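Local coordinates for regulatory protein YycH-like domain-containing protein (Eubacterium rectale, PDB 5COZ), which is of unknown function but is probably a signal-peptide-bearing lipoprotein related to the YycH family of regulatory proteins, at residues Leu134-Ser139 against Thr211-Met216; Val173-Glu178 against Leu244-Asp249. All coordinates share one frame; numbering follows the deposited sequence. Where two conformers were deposited one is given.

Contact 1: Leu134-Ser139 against Thr211-Met216; sequences LAVSAS and TYVFFM
V136 and V213 meet through one methyl each. The CG2 of V136 lies 4.0 Å from the CG2 of V213, and the two side chains cross at a slant. In both valines this branch stands beside the backbone N, because CG1 takes the position anti to it (chi1 -179° in V136, 174° in V213). The second touch is of another kind. A135 CB rests 3.8 Å from T211 OG1, which makes it a methyl against a hydroxyl and not a polar bond. That hydroxyl is already engaged, since T211 OG1 is hydrogen-bonded to the carbonyl of N209. All four residues are buried, yet only 114 Å² is buried in all, both sides summed, so the join is narrow.

The tighter bonding lies at the end of the helix. L134 O takes two donors from opposite faces of its carbonyl plane. A138 N comes to 3.1 Å of L134 O in the last helical turn. S139 OG reaches L134 O at 2.7 Å from above the plane, with an angle of 136° at the oxygen. The side chain of S139, two residues past the helix end at S137, thus ties the outgoing chain back to the last turn. S137 is on the solvent side, and its hydroxyl bonds the K133 carbonyl.

Y212 and F214 alternate with T211 and V213 and pack on helix 165-178 instead. Strand 211-220 is therefore covered on both faces. This is a short helix packed against one face of an antiparallel sheet, with a longer helix on the other.

Contact 2: Val173-Glu178 against Leu244-Asp249; sequences VKTAKE and LVIAMD
Helix 173-178 crosses strand 244-249 with T175 and A176 over I246 and L244, the two short axes 10.1 Å apart at closest and running 132° to each other. The helix therefore runs obliquely across the strand, a little nearer perpendicular than antiparallel. The side chains meet through carbon. A176 CB sits 4.0 Å from L244 CD2, one methyl against one branch of the leucine. L244 reaches out this far because its CG is anti to the backbone N (chi1 168°).

I246 brings its end methyl to the helix. I246 CD1 is 4.2 Å from T175 CB and 4.4 Å from the backbone A176 N, so the methyl lies against the helix where T175 joins A176. An extended chi2 of -173° carries CD1 out from the strand. T175 offers its carbon here, while T175 OG1 bonds back to the L171 carbonyl in its own helix.

M248 points to the same helix but packs one turn or more earlier, on A168 and L171. The far face of the helix is different. K174 and K177 are exposed, and E178 forms a salt bridge with K85.

No hydrogen bond or salt bridge joins the two segments, and 133 Å² is buried between them, both sides summed. The helix is held here by apolar packing, and the T175 hydroxyl, satisfied within the helix, does not depend on the strand.

How the contacts relate
Contacts 1 and 2 have centres 12 Å apart and share one antiparallel sheet. Their strands, 211-220 and 244-249, are neighbours in it. Two probable hydrogen bonds zip them together: F214 N to I246 O at 2.8 Å, and M216 O to L244 N at 2.8 Å. Helices 130-137 and 165-178 follow each other in the chain, and they sit on opposite faces of strand 211-220. The segments alternate along the sequence, so the two contacts cross along the chain. Contact 1 is near the bound sodium ion, whose ligands include Q208 and D210. The T211 side chain is about 9 Å from that ion, so T211 follows the site without joining it.

Contact 1: Leu134-Ser139 against Thr211-Met216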
ATOM      1  N   LEU A 134     -19.545   0.631   0.765  1.00 12.45           N
ATOM      2  CA  LEU A 134     -19.894  -0.787   0.685  1.00 12.92           C
ATOM      3  C   LEU A 134     -19.006  -1.549  -0.298  1.00 13.89           C
ATOM      4  O   LEU A 134     -18.636  -2.689  -0.011  1.00 13.18           O
ATOM      5  CB  LEU A 134     -21.351  -0.978   0.336  1.00 13.39           C
ATOM      6  CG  LEU A 134     -22.381  -0.335   1.308  1.00 18.99           C
ATOM      7  CD1 LEU A 134     -23.748  -0.802   0.976  1.00 18.92           C
ATOM      8  CD2 LEU A 134     -22.100  -0.675   2.789  1.00 23.02           C
ATOM      9  N   ALA A 135     -18.622  -0.922  -1.425  1.00 12.23           N
ATOM     10  CA  ALA A 135     -17.732  -1.605  -2.363  1.00 11.03           C
ATOM     11  C   ALA A 135     -16.368  -1.910  -1.765  1.00 12.41           C
ATOM     12  O   ALA A 135     -15.853  -3.015  -1.937  1.00 10.58           O
ATOM     13  CB  ALA A 135     -17.544  -0.767  -3.621  1.00 12.45           C
ATOM     14  N   VAL A 136     -15.769  -0.927  -1.064  1.00 11.23           N
ATOM     15  CA  VAL A 136     -14.407  -1.129  -0.607  1.00 10.99           C
ATOM     16  C   VAL A 136     -14.323  -1.739   0.796  1.00 16.30           C
ATOM     17  O   VAL A 136     -13.328  -2.405   1.081  1.00 17.46           O
ATOM     18  CB  VAL A 136     -13.644   0.234  -0.689  1.00 14.84           C
ATOM     19  CG1 VAL A 136     -12.183   0.104  -0.253  1.00 15.79           C
ATOM     20  CG2 VAL A 136     -13.734   0.817  -2.100  1.00 14.46           C
ATOM     21  N   SER A 137     -15.364  -1.608   1.625  1.00 13.87           N
ATOM     22  CA  SER A 137     -15.221  -2.095   3.001  1.00 14.50           C
ATOM     23  C   SER A 137     -16.346  -3.018   3.509  1.00 18.95           C
ATOM     24  O   SER A 137     -16.271  -3.482   4.652  1.00 18.86           O
ATOM     25  CB  SER A 137     -15.052  -0.907   3.954  1.00 19.27           C
ATOM     26  OG  SER A 137     -16.210  -0.095   4.044  1.00 27.51           O
ATOM     27  N   ALA A 138     -17.321  -3.372   2.663  1.00 14.81           N
ATOM     28  CA  ALA A 138     -18.395  -4.285   3.090  1.00 15.15           C
ATOM     29  C   ALA A 138     -18.561  -5.438   2.098  1.00 17.70           C
ATOM     30  O   ALA A 138     -19.591  -6.126   2.095  1.00 18.39           O
ATOM     31  CB  ALA A 138     -19.692  -3.529   3.247  1.00 16.67           C
ATOM     32  N   SER A 139     -17.531  -5.672   1.279  1.00 14.57           N
ATOM     33  CA  SER A 139     -17.598  -6.679   0.243  1.00 13.44           C
ATOM     34  C   SER A 139     -16.404  -7.637   0.320  1.00 16.33           C
ATOM     35  O   SER A 139     -15.681  -7.621   1.321  1.00 16.70           O
ATOM     36  CB  SER A 139     -17.678  -5.980  -1.124  1.00 11.84           C
ATOM     37  OG  SER A 139     -18.831  -5.148  -1.173  1.00 13.60           O
ATOM     38  N   THR A 211     -16.691  -0.932  -9.677  1.00  8.06           N
ATOM     39  CA  THR A 211     -15.809   0.096  -9.129  1.00  7.50           C
ATOM     40  C   THR A 211     -14.360  -0.215  -9.452  1.00 10.03           C
ATOM     41  O   THR A 211     -13.937  -1.374  -9.360  1.00  9.83           O
ATOM     42  CB  THR A 211     -16.014   0.104  -7.588  1.00 11.03           C
ATOM     43  OG1 THR A 211     -17.388   0.403  -7.285  1.00  9.81           O
ATOM     44  CG2 THR A 211     -15.126   1.107  -6.858  1.00 10.97           C
ATOM     45  N   TYR A 212     -13.602   0.808  -9.854  1.00  7.43           N
ATOM     46  CA  TYR A 212     -12.150   0.683  -9.954  1.00  6.61           C
ATOM     47  C   TYR A 212     -11.546   1.129  -8.636  1.00  7.97           C
ATOM     48  O   TYR A 212     -11.998   2.146  -8.101  1.00  8.21           O
ATOM     49  CB  TYR A 212     -11.585   1.623 -11.022  1.00  7.29           C
ATOM     50  CG  TYR A 212     -11.822   1.255 -12.457  1.00  7.22           C
ATOM     51  CD1 TYR A 212     -11.283   0.083 -12.997  1.00  8.52           C
ATOM     52  CD2 TYR A 212     -12.490   2.121 -13.310  1.00  7.99           C
ATOM     53  CE1 TYR A 212     -11.428  -0.221 -14.344  1.00  8.14           C
ATOM     54  CE2 TYR A 212     -12.616   1.842 -14.669  1.00  9.16           C
ATOM     55  CZ  TYR A 212     -12.075   0.672 -15.185  1.00  8.65           C
ATOM     56  OH  TYR A 212     -12.224   0.394 -16.528  1.00 11.53           O
ATOM     57  N   VAL A 213     -10.522   0.451  -8.134  1.00  6.72           N
ATOM     58  CA  VAL A 213      -9.811   0.894  -6.933  1.00  6.86           C
ATOM     59  C   VAL A 213      -8.346   1.037  -7.277  1.00  8.91           C
ATOM     60  O   VAL A 213      -7.697   0.045  -7.627  1.00  8.39           O
ATOM     61  CB  VAL A 213      -9.995  -0.060  -5.733  1.00  8.64           C
ATOM     62  CG1 VAL A 213      -9.116   0.367  -4.540  1.00  8.95           C
ATOM     63  CG2 VAL A 213     -11.459  -0.127  -5.304  1.00  8.45           C
ATOM     64  N   PHE A 214      -7.818   2.255  -7.161  1.00  7.34           N
ATOM     65  CA  PHE A 214      -6.387   2.450  -7.317  1.00  6.53           C
ATOM     66  C   PHE A 214      -5.712   2.522  -5.993  1.00  8.31           C
ATOM     67  O   PHE A 214      -6.224   3.154  -5.069  1.00  8.28           O
ATOM     68  CB  PHE A 214      -6.087   3.773  -8.038  1.00  6.66           C
ATOM     69  CG  PHE A 214      -6.437   3.689  -9.495  1.00  7.60           C
ATOM     70  CD1 PHE A 214      -7.719   4.009  -9.942  1.00 10.20           C
ATOM     71  CD2 PHE A 214      -5.471   3.364 -10.432  1.00  8.92           C
ATOM     72  CE1 PHE A 214      -8.035   3.938 -11.308  1.00 10.14           C
ATOM     73  CE2 PHE A 214      -5.792   3.266 -11.793  1.00 11.97           C
ATOM     74  CZ  PHE A 214      -7.070   3.562 -12.218  1.00  9.98           C
ATOM     75  N   PHE A 215      -4.525   1.913  -5.916  1.00  5.83           N
ATOM     76  CA  PHE A 215      -3.592   2.129  -4.830  1.00  5.75           C
ATOM     77  C   PHE A 215      -2.482   2.961  -5.379  1.00  8.64           C
ATOM     78  O   PHE A 215      -1.805   2.538  -6.303  1.00  8.10           O
ATOM     79  CB  PHE A 215      -2.988   0.834  -4.229  1.00  6.50           C
ATOM     80  CG  PHE A 215      -3.824   0.001  -3.301  1.00  7.19           C
ATOM     81  CD1 PHE A 215      -5.203   0.204  -3.189  1.00  9.17           C
ATOM     82  CD2 PHE A 215      -3.236  -0.988  -2.524  1.00  9.23           C
ATOM     83  CE1 PHE A 215      -5.984  -0.627  -2.355  1.00  9.86           C
ATOM     84  CE2 PHE A 215      -4.007  -1.782  -1.662  1.00 10.92           C
ATOM     85  CZ  PHE A 215      -5.366  -1.593  -1.580  1.00 10.04           C
HETATM   86  N   MSE A 216      -2.314   4.150  -4.809  1.00  6.57           N
HETATM   87  CA  MSE A 216      -1.175   5.011  -5.139  0.70  6.76           C
HETATM   88  C   MSE A 216      -0.282   5.058  -3.932  1.00  6.89           C
HETATM   89  O   MSE A 216      -0.723   4.790  -2.819  1.00  7.89           O
HETATM   90  CB  MSE A 216      -1.616   6.393  -5.566  0.70  8.46           C
HETATM   91  CG  MSE A 216      -2.748   6.285  -6.553  0.70 12.76           C
HETATM   92 SE   MSE A 216      -3.411   7.978  -7.060  0.52 18.10          SE
HETATM   93  CE  MSE A 216      -2.412   8.152  -8.375  0.70 13.60           C
TER

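Contact 2: Val173-Glu178 against Leu244-Asp249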
ATOM      1  N   VAL A 173      -4.702  10.171 -10.888  1.00 10.30           N
ATOM      2  CA  VAL A 173      -3.457  10.960 -10.904  1.00 10.40           C
ATOM      3  C   VAL A 173      -3.792  12.446 -10.670  1.00 13.60           C
ATOM      4  O   VAL A 173      -3.135  13.118  -9.869  1.00 12.65           O
ATOM      5  CB  VAL A 173      -2.705  10.698 -12.242  1.00 12.95           C
ATOM      6  CG1 VAL A 173      -1.624  11.761 -12.493  1.00 13.62           C
ATOM      7  CG2 VAL A 173      -2.094   9.293 -12.257  1.00 13.09           C
ATOM      8  N   LYS A 174      -4.852  12.933 -11.330  1.00 11.92           N
ATOM      9  CA  LYS A 174      -5.316  14.316 -11.183  1.00 11.37           C
ATOM     10  C   LYS A 174      -5.763  14.570  -9.731  1.00 13.31           C
ATOM     11  O   LYS A 174      -5.432  15.612  -9.165  1.00 14.08           O
ATOM     12  CB  LYS A 174      -6.456  14.594 -12.181  1.00 14.43           C
ATOM     13  CG  LYS A 174      -7.084  15.982 -12.092  1.00 21.96           C
ATOM     14  CD  LYS A 174      -8.373  15.993 -12.925  1.00 28.93           C
ATOM     15  CE  LYS A 174      -9.182  17.261 -12.781  1.00 44.38           C
ATOM     16  NZ  LYS A 174      -8.628  18.363 -13.607  1.00 55.76           N
ATOM     17  N   THR A 175      -6.422  13.579  -9.098  1.00 11.37           N
ATOM     18  CA  THR A 175      -6.892  13.732  -7.711  1.00 10.88           C
ATOM     19  C   THR A 175      -5.712  13.783  -6.728  1.00 12.16           C
ATOM     20  O   THR A 175      -5.711  14.610  -5.821  1.00 12.51           O
ATOM     21  CB  THR A 175      -7.871  12.605  -7.357  1.00 14.52           C
ATOM     22  OG1 THR A 175      -8.935  12.624  -8.317  1.00 15.33           O
ATOM     23  CG2 THR A 175      -8.462  12.761  -5.957  1.00 15.25           C
ATOM     24  N   ALA A 176      -4.714  12.893  -6.902  1.00 10.40           N
ATOM     25  CA  ALA A 176      -3.552  12.932  -6.010  1.00 10.53           C
ATOM     26  C   ALA A 176      -2.829  14.280  -6.146  1.00 12.84           C
ATOM     27  O   ALA A 176      -2.360  14.827  -5.156  1.00 11.07           O
ATOM     28  CB  ALA A 176      -2.603  11.775  -6.324  1.00 11.16           C
ATOM     29  N   LYS A 177      -2.768  14.836  -7.385  1.00 11.85           N
ATOM     30  CA  LYS A 177      -2.130  16.134  -7.625  1.00 12.22           C
ATOM     31  C   LYS A 177      -2.911  17.237  -6.909  1.00 14.55           C
ATOM     32  O   LYS A 177      -2.299  18.066  -6.232  1.00 15.33           O
ATOM     33  CB  LYS A 177      -2.037  16.412  -9.126  1.00 13.78           C
ATOM     34  CG  LYS A 177      -1.275  17.685  -9.483  1.00 21.47           C
ATOM     35  CD  LYS A 177      -1.269  17.873 -10.995  1.00 34.00           C
ATOM     36  CE  LYS A 177      -0.758  19.229 -11.426  1.00 48.35           C
ATOM     37  NZ  LYS A 177       0.714  19.345 -11.258  1.00 60.02           N
ATOM     38  N   GLU A 178      -4.254  17.235  -7.026  1.00 13.66           N
ATOM     39  CA  GLU A 178      -5.121  18.202  -6.317  1.00 15.09           C
ATOM     40  C   GLU A 178      -4.923  18.137  -4.820  1.00 16.53           C
ATOM     41  O   GLU A 178      -4.965  19.161  -4.140  1.00 16.89           O
ATOM     42  CB  GLU A 178      -6.604  17.903  -6.569  1.00 17.65           C
ATOM     43  CG  GLU A 178      -7.122  18.098  -7.973  1.00 32.37           C
ATOM     44  CD  GLU A 178      -8.548  17.620  -8.207  1.00 51.66           C
ATOM     45  OE1 GLU A 178      -9.070  16.805  -7.408  1.00 45.46           O
ATOM     46  OE2 GLU A 178      -9.146  18.067  -9.208  1.00 40.91           O
ATOM     47  N   LEU A 244      -2.510   5.209  -0.729  1.00  5.89           N
ATOM     48  CA  LEU A 244      -3.570   6.204  -0.941  1.00  6.69           C
ATOM     49  C   LEU A 244      -4.601   5.462  -1.821  1.00  8.41           C
ATOM     50  O   LEU A 244      -4.275   5.037  -2.955  1.00  8.33           O
ATOM     51  CB  LEU A 244      -2.976   7.441  -1.650  1.00  7.17           C
ATOM     52  CG  LEU A 244      -3.989   8.458  -2.219  1.00 10.06           C
ATOM     53  CD1 LEU A 244      -4.811   9.122  -1.128  1.00 11.00           C
ATOM     54  CD2 LEU A 244      -3.248   9.564  -3.079  1.00  8.89           C
ATOM     55  N   VAL A 245      -5.814   5.209  -1.261  1.00  6.73           N
ATOM     56  CA  VAL A 245      -6.830   4.423  -1.950  1.00  6.29           C
ATOM     57  C   VAL A 245      -7.830   5.358  -2.622  1.00 10.84           C
ATOM     58  O   VAL A 245      -8.412   6.198  -1.947  1.00 10.59           O
ATOM     59  CB  VAL A 245      -7.526   3.447  -0.986  1.00  9.60           C
ATOM     60  CG1 VAL A 245      -8.500   2.547  -1.765  1.00 10.64           C
ATOM     61  CG2 VAL A 245      -6.503   2.579  -0.242  1.00  9.67           C
ATOM     62  N   ILE A 246      -7.961   5.261  -3.947  1.00  7.42           N
ATOM     63  CA  ILE A 246      -8.915   6.090  -4.686  1.00  8.15           C
ATOM     64  C   ILE A 246      -9.778   5.170  -5.497  1.00 11.28           C
ATOM     65  O   ILE A 246      -9.283   4.477  -6.393  1.00  9.77           O
ATOM     66  CB  ILE A 246      -8.192   7.114  -5.589  1.00 11.51           C
ATOM     67  CG1 ILE A 246      -7.066   7.875  -4.804  1.00 12.80           C
ATOM     68  CG2 ILE A 246      -9.242   8.081  -6.209  1.00 14.59           C
ATOM     69  CD1 ILE A 246      -6.379   9.083  -5.613  1.00 16.39           C
ATOM     70  N   ALA A 247     -11.067   5.138  -5.178  1.00  9.05           N
ATOM     71  CA  ALA A 247     -11.996   4.285  -5.931  1.00  8.75           C
ATOM     72  C   ALA A 247     -12.966   5.125  -6.708  1.00 10.65           C
ATOM     73  O   ALA A 247     -13.292   6.241  -6.274  1.00 10.00           O
ATOM     74  CB  ALA A 247     -12.755   3.369  -4.995  1.00 10.20           C
HETATM   75  N   MSE A 248     -13.462   4.588  -7.830  1.00  7.99           N
HETATM   76  CA  MSE A 248     -14.460   5.311  -8.614  0.50  6.61           C
HETATM   77  C   MSE A 248     -15.428   4.361  -9.285  1.00 10.32           C
HETATM   78  O   MSE A 248     -15.065   3.242  -9.657  1.00  9.81           O
HETATM   79  CB  MSE A 248     -13.805   6.210  -9.657  0.50  7.99           C
HETATM   80  CG  MSE A 248     -12.907   5.455 -10.600  0.50  9.81           C
HETATM   81 SE   MSE A 248     -11.689   6.608 -11.541  0.38 13.79          SE
HETATM   82  CE  MSE A 248     -10.521   7.134 -10.171  0.50 11.36           C
ATOM     83  N   ASP A 249     -16.668   4.796  -9.396  1.00  9.32           N
ATOM     84  CA  ASP A 249     -17.729   4.041 -10.035  1.00  8.80           C
ATOM     85  C   ASP A 249     -18.296   4.953 -11.130  1.00 12.80           C
ATOM     86  O   ASP A 249     -17.701   5.995 -11.431  1.00 12.06           O
ATOM     87  CB  ASP A 249     -18.768   3.571  -9.005  1.00  9.66           C
ATOM     88  CG  ASP A 249     -19.380   4.667  -8.147  1.00 14.19           C
ATOM     89  OD1 ASP A 249     -19.456   5.836  -8.624  1.00 13.70           O
ATOM     90  OD2 ASP A 249     -19.832   4.353  -7.026  1.00 15.51           O
TER